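Local coordinates for protein beta-galactosidase (Bacteroides thetaiotaomicron, PDB 5MUJ) that probably cleaves glycosidic bonds of the plant pectin rhamnogalacturonan II, and is seen with a glycan of the pectin's chain B bound to a five-bladed beta-propeller, at residues Gln31-Met34 with Glu35-Glu39; Lys214-Leu218 with Gly219-Val223. All blocks are in the same frame, centred on the assembly; numbering follows the deposited sequence.

Interaction 1 (Gln31-Met34 with Glu35-Glu39)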
loop_
_atom_site.group_PDB
_atom_site.type_symbol
_atom_site.label_atom_id
_atom_site.label_comp_id
_atom_site.label_asym_id
_atom_site.label_seq_id
_atom_site.Cartn_x
_atom_site.Cartn_y
_atom_site.Cartn_z
ATOM N N GLN A 31 24.962 -5.761 7.792
ATOM C CA GLN A 31 24.906 -4.292 7.773
ATOM C C GLN A 31 25.403 -3.739 6.444
ATOM O O GLN A 31 24.773 -2.856 5.872
ATOM C CB GLN A 31 25.662 -3.658 8.938
ATOM C CG GLN A 31 24.794 -3.566 10.193
ATOM C CD GLN A 31 25.478 -2.887 11.367
ATOM O OE1 GLN A 31 26.633 -2.464 11.282
ATOM N NE2 GLN A 31 24.755 -2.778 12.478
ATOM N N GLU A 32 26.501 -4.297 5.952
ATOM C CA GLU A 32 27.040 -3.950 4.636
ATOM C C GLU A 32 26.024 -4.089 3.495
ATOM O O GLU A 32 25.919 -3.192 2.668
ATOM C CB GLU A 32 28.269 -4.797 4.320
ATOM C CG GLU A 32 29.079 -4.287 3.129
ATOM C CD GLU A 32 30.333 -5.103 2.871
ATOM O OE1 GLU A 32 30.457 -6.227 3.409
ATOM O OE2 GLU A 32 31.198 -4.609 2.117
ATOM N N ARG A 33 25.297 -5.205 3.443
ATOM C CA ARG A 33 24.295 -5.425 2.394
ATOM C C ARG A 33 23.121 -4.463 2.608
ATOM O O ARG A 33 22.614 -3.898 1.627
ATOM C CB ARG A 33 23.868 -6.902 2.333
ATOM C CG ARG A 33 22.747 -7.289 1.361
ATOM C CD ARG A 33 23.122 -7.086 -0.105
ATOM N NE ARG A 33 22.286 -7.850 -1.057
ATOM C CZ ARG A 33 22.060 -7.532 -2.345
ATOM N NH1 ARG A 33 22.585 -6.438 -2.893
ATOM N NH2 ARG A 33 21.283 -8.310 -3.105
HETATM N N MSE A 34 22.731 -4.213 3.867
HETATM C CA MSE A 34 21.663 -3.222 4.165
HETATM C C MSE A 34 22.036 -1.825 3.668
HETATM O O MSE A 34 21.204 -1.102 3.074
HETATM C CB MSE A 34 21.317 -3.207 5.645
HETATM C CG MSE A 34 20.673 -4.508 6.142
HETATM SE SE MSE A 34 18.964 -4.888 5.260
HETATM C CE MSE A 34 18.010 -3.373 6.053
ATOM N N GLU A 35 23.293 -1.460 3.865
ATOM C CA GLU A 35 23.802 -0.167 3.345
ATOM C C GLU A 35 23.805 -0.060 1.813
ATOM O O GLU A 35 23.460 1.000 1.268
ATOM C CB GLU A 35 25.168 0.129 3.975
ATOM C CG GLU A 35 25.015 0.423 5.466
ATOM C CD GLU A 35 26.306 0.416 6.251
ATOM O OE1 GLU A 35 27.374 0.355 5.642
ATOM O OE2 GLU A 35 26.245 0.475 7.502
ATOM N N GLN A 36 24.152 -1.149 1.127
ATOM C CA GLN A 36 24.072 -1.196 -0.341
ATOM C C GLN A 36 22.627 -1.037 -0.837
ATOM O O GLN A 36 22.393 -0.359 -1.823
ATOM C CB GLN A 36 24.648 -2.496 -0.885
ATOM C CG GLN A 36 26.153 -2.645 -0.696
ATOM C CD GLN A 36 26.660 -4.052 -0.974
ATOM O OE1 GLN A 36 25.894 -4.948 -1.340
ATOM N NE2 GLN A 36 27.966 -4.253 -0.798
ATOM N N ILE A 37 21.678 -1.705 -0.184
ATOM C CA ILE A 37 20.241 -1.592 -0.534
ATOM C C ILE A 37 19.765 -0.149 -0.348
ATOM O O ILE A 37 19.122 0.405 -1.239
ATOM C CB ILE A 37 19.355 -2.567 0.287
ATOM C CG1 ILE A 37 19.656 -3.994 -0.166
ATOM C CG2 ILE A 37 17.870 -2.250 0.084
ATOM C CD1 ILE A 37 19.171 -5.062 0.796
ATOM N N TYR A 38 20.129 0.478 0.773
ATOM C CA TYR A 38 19.803 1.898 0.988
ATOM C C TYR A 38 20.293 2.793 -0.183
ATOM O O TYR A 38 19.543 3.603 -0.699
ATOM C CB TYR A 38 20.342 2.408 2.351
ATOM C CG TYR A 38 20.189 3.911 2.543
ATOM C CD1 TYR A 38 19.010 4.475 2.988
ATOM C CD2 TYR A 38 21.256 4.763 2.281
ATOM C CE1 TYR A 38 18.881 5.855 3.154
ATOM C CE2 TYR A 38 21.139 6.127 2.449
ATOM C CZ TYR A 38 19.970 6.674 2.872
ATOM O OH TYR A 38 19.832 8.018 3.037
ATOM N N GLU A 39 21.548 2.634 -0.578
ATOM C CA GLU A 39 22.124 3.461 -1.632
ATOM C C GLU A 39 21.382 3.191 -2.938
ATOM O O GLU A 39 21.139 4.106 -3.704
ATOM C CB GLU A 39 23.596 3.146 -1.759
ATOM C CG GLU A 39 24.456 3.590 -0.596
ATOM C CD GLU A 39 24.308 5.045 -0.146
ATOM O OE1 GLU A 39 24.021 5.949 -0.968
ATOM O OE2 GLU A 39 24.545 5.314 1.049
#
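Q31 O takes the peptide N-H of E35 at 2.9 Å. This is the first of four i to i+4 backbone bonds from 31-34 to 35-39. The side chain of E35 folds back toward the same oxygen, with CG 3.3 Å from Q31 O. It can do so because CG stands beside its own backbone N (chi1 -69°). E32 O accepts Q36 N in the same way. E32 CG lies 4.1 Å from Q36 NE2, with the carboxylate and amide planes 55° apart. R33 O receives I37 N at 3.0 Å. The R33 side chain crosses that of Q36 at about a right angle, and R33 CD comes 3.7 Å from Q36 OE1. M34 is a selenomethionine. Its O accepts Y38 N at 3.0 Å, and M34 SE lies 4.5 Å from I37 CD1 in a loose apolar contact. M34 and I37 are buried, and both rest on F303 and A305. E35 and Q36 are on the exposed side, while Y38 stacks its ring on W315. This is one amphipathic alpha-helix near the N-terminus, laid against the propeller blade of strands 282-290 and 299-306.

Interaction 2 (Lys214-Leu218 with Gly219-Val223)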
loop_
_atom_site.group_PDB
_atom_site.type_symbol
_atom_site.label_atom_id
_atom_site.label_comp_id
_atom_site.label_asym_id
_atom_site.label_seq_id
_atom_site.Cartn_x
_atom_site.Cartn_y
_atom_site.Cartn_z
ATOM N N LYS A 214 6.833 -18.058 -7.574
ATOM C CA LYS A 214 7.156 -19.214 -8.416
ATOM C C LYS A 214 7.858 -20.325 -7.627
ATOM O O LYS A 214 7.586 -21.520 -7.813
ATOM C CB LYS A 214 8.053 -18.792 -9.589
ATOM N N ASP A 215 8.733 -19.912 -6.721
ATOM C CA ASP A 215 9.521 -20.852 -5.939
ATOM C C ASP A 215 8.766 -21.540 -4.783
ATOM O O ASP A 215 9.322 -22.438 -4.168
ATOM C CB ASP A 215 10.806 -20.160 -5.469
ATOM C CG ASP A 215 11.698 -19.758 -6.639
ATOM O OD1 ASP A 215 11.936 -20.602 -7.518
ATOM O OD2 ASP A 215 12.131 -18.589 -6.706
ATOM N N LYS A 216 7.516 -21.156 -4.504
ATOM C CA LYS A 216 6.717 -21.738 -3.403
ATOM C C LYS A 216 7.518 -21.825 -2.095
ATOM O O LYS A 216 7.519 -22.856 -1.374
ATOM C CB LYS A 216 6.138 -23.092 -3.834
ATOM C CG LYS A 216 5.226 -22.976 -5.044
ATOM C CD LYS A 216 4.442 -24.249 -5.319
ATOM C CE LYS A 216 3.525 -24.073 -6.521
ATOM N NZ LYS A 216 2.714 -25.285 -6.795
ATOM N N THR A 217 8.180 -20.711 -1.803
ATOM C CA THR A 217 9.046 -20.515 -0.629
ATOM C C THR A 217 8.376 -20.870 0.692
ATOM O O THR A 217 9.088 -21.273 1.625
ATOM C CB THR A 217 9.498 -19.034 -0.522
ATOM O OG1 THR A 217 10.093 -18.608 -1.761
ATOM C CG2 THR A 217 10.486 -18.816 0.612
ATOM N N LEU A 218 7.045 -20.656 0.775
ATOM C CA LEU A 218 6.221 -20.935 1.961
ATOM C C LEU A 218 5.133 -22.015 1.719
ATOM O O LEU A 218 4.165 -22.127 2.481
ATOM C CB LEU A 218 5.580 -19.636 2.450
ATOM C CG LEU A 218 6.584 -18.516 2.748
ATOM C CD1 LEU A 218 5.898 -17.209 3.094
ATOM C CD2 LEU A 218 7.498 -18.939 3.878
ATOM N N GLY A 219 5.341 -22.817 0.678
ATOM C CA GLY A 219 4.503 -23.954 0.337
ATOM C C GLY A 219 3.253 -23.628 -0.455
ATOM O O GLY A 219 2.364 -24.468 -0.571
ATOM N N ALA A 220 3.188 -22.423 -1.021
ATOM C CA ALA A 220 2.031 -22.007 -1.800
ATOM C C ALA A 220 2.487 -21.025 -2.877
ATOM O O ALA A 220 3.432 -20.239 -2.638
ATOM C CB ALA A 220 1.029 -21.336 -0.914
ATOM N N PRO A 221 1.819 -21.040 -4.045
ATOM C CA PRO A 221 2.181 -20.085 -5.088
ATOM C C PRO A 221 1.730 -18.650 -4.808
ATOM O O PRO A 221 2.331 -17.723 -5.383
ATOM C CB PRO A 221 1.460 -20.637 -6.324
ATOM C CG PRO A 221 0.257 -21.303 -5.781
ATOM C CD PRO A 221 0.768 -21.958 -4.519
ATOM N N PHE A 222 0.701 -18.456 -3.965
ATOM C CA PHE A 222 0.176 -17.098 -3.722
ATOM C C PHE A 222 0.420 -16.692 -2.278
ATOM O O PHE A 222 -0.029 -17.358 -1.347
ATOM C CB PHE A 222 -1.304 -16.982 -4.134
ATOM C CG PHE A 222 -1.532 -17.288 -5.594
ATOM C CD1 PHE A 222 -0.955 -16.484 -6.590
ATOM C CD2 PHE A 222 -2.297 -18.371 -5.978
ATOM C CE1 PHE A 222 -1.145 -16.780 -7.932
ATOM C CE2 PHE A 222 -2.496 -18.659 -7.308
ATOM C CZ PHE A 222 -1.928 -17.870 -8.288
ATOM N N VAL A 223 1.158 -15.601 -2.123
ATOM C CA VAL A 223 1.571 -15.108 -0.826
ATOM C C VAL A 223 1.065 -13.720 -0.580
ATOM O O VAL A 223 1.456 -12.829 -1.298
ATOM C CB VAL A 223 3.123 -15.107 -0.701
ATOM C CG1 VAL A 223 3.574 -14.535 0.640
ATOM C CG2 VAL A 223 3.709 -16.501 -0.940
HETATM O O HOH W 1 5.507 -19.217 -1.133
#
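K216 and G219 close a type I beta turn, in which G219 N donates to K216 O at 3.0 Å. The N-H points well at the oxygen, but the donor stands above the carbonyl plane, 68° out of it. Residues with positive phi lie at both ends of the turn. K216 is in the left-handed region, and G219 (phi 83°) turns the chain toward A220.

A water joins the two segments inside this bend. It accepts from L218 N at 2.8 Å and donates to A220 O at 2.8 Å. The turn is thus tied to the start of the returning chain without a direct bond between the two groups. The peptide N of A220 is buried here and has no partner in the model.

The K216 side chain runs alongside the A220-P221 peptide. Its CG lies 4.0 Å from P221 N. The chain is extended beyond CG, which carries K216 CE to the proline ring, 4.0 Å from P221 CD and equally far from P221 CB. This is aliphatic contact, with the two side chains crossing at a slant. L218 works on another part of the turn. Its CG sits beside the backbone N (chi1 -56°), and L218 CD1 meets V223 CG1 at 4.3 Å. I244 and L246 of strand 238-247 touch both residues, so this small pair belongs to the apolar packing of the blade.

D213, three residues before the turn, accepts from T217 N through OD2. It also shares a backbone bond with P221. The whole is a connection between two antiparallel neighbours, strands 204-212 and 222-231, bent by a type I turn with a left-handed glycine at its last position. Such a hairpin link joins successive strands within a beta-propeller blade.

Interactions 1 and 2 do not touch: their centres are 26 Å apart and their nearest atoms about 14 Å. Both lie in the outer parts of the chain and are only partly buried. Interaction 1 belongs to helix 31-41, which packs on the blade that includes strands 282-290 and 299-306. Interaction 2 is part of a blade itself, the one that includes strands 204-212, 222-231 and 238-247. The helix is held by regular backbone bonds, with side chains on one side turned to the blade. One direct backbone bond joins the two segments of interaction 2, which also rely on a water and aliphatic contacts. Each still places apolar side chains against blade strands, M34 and I37 in interaction 1, L218 and V223 in interaction 2.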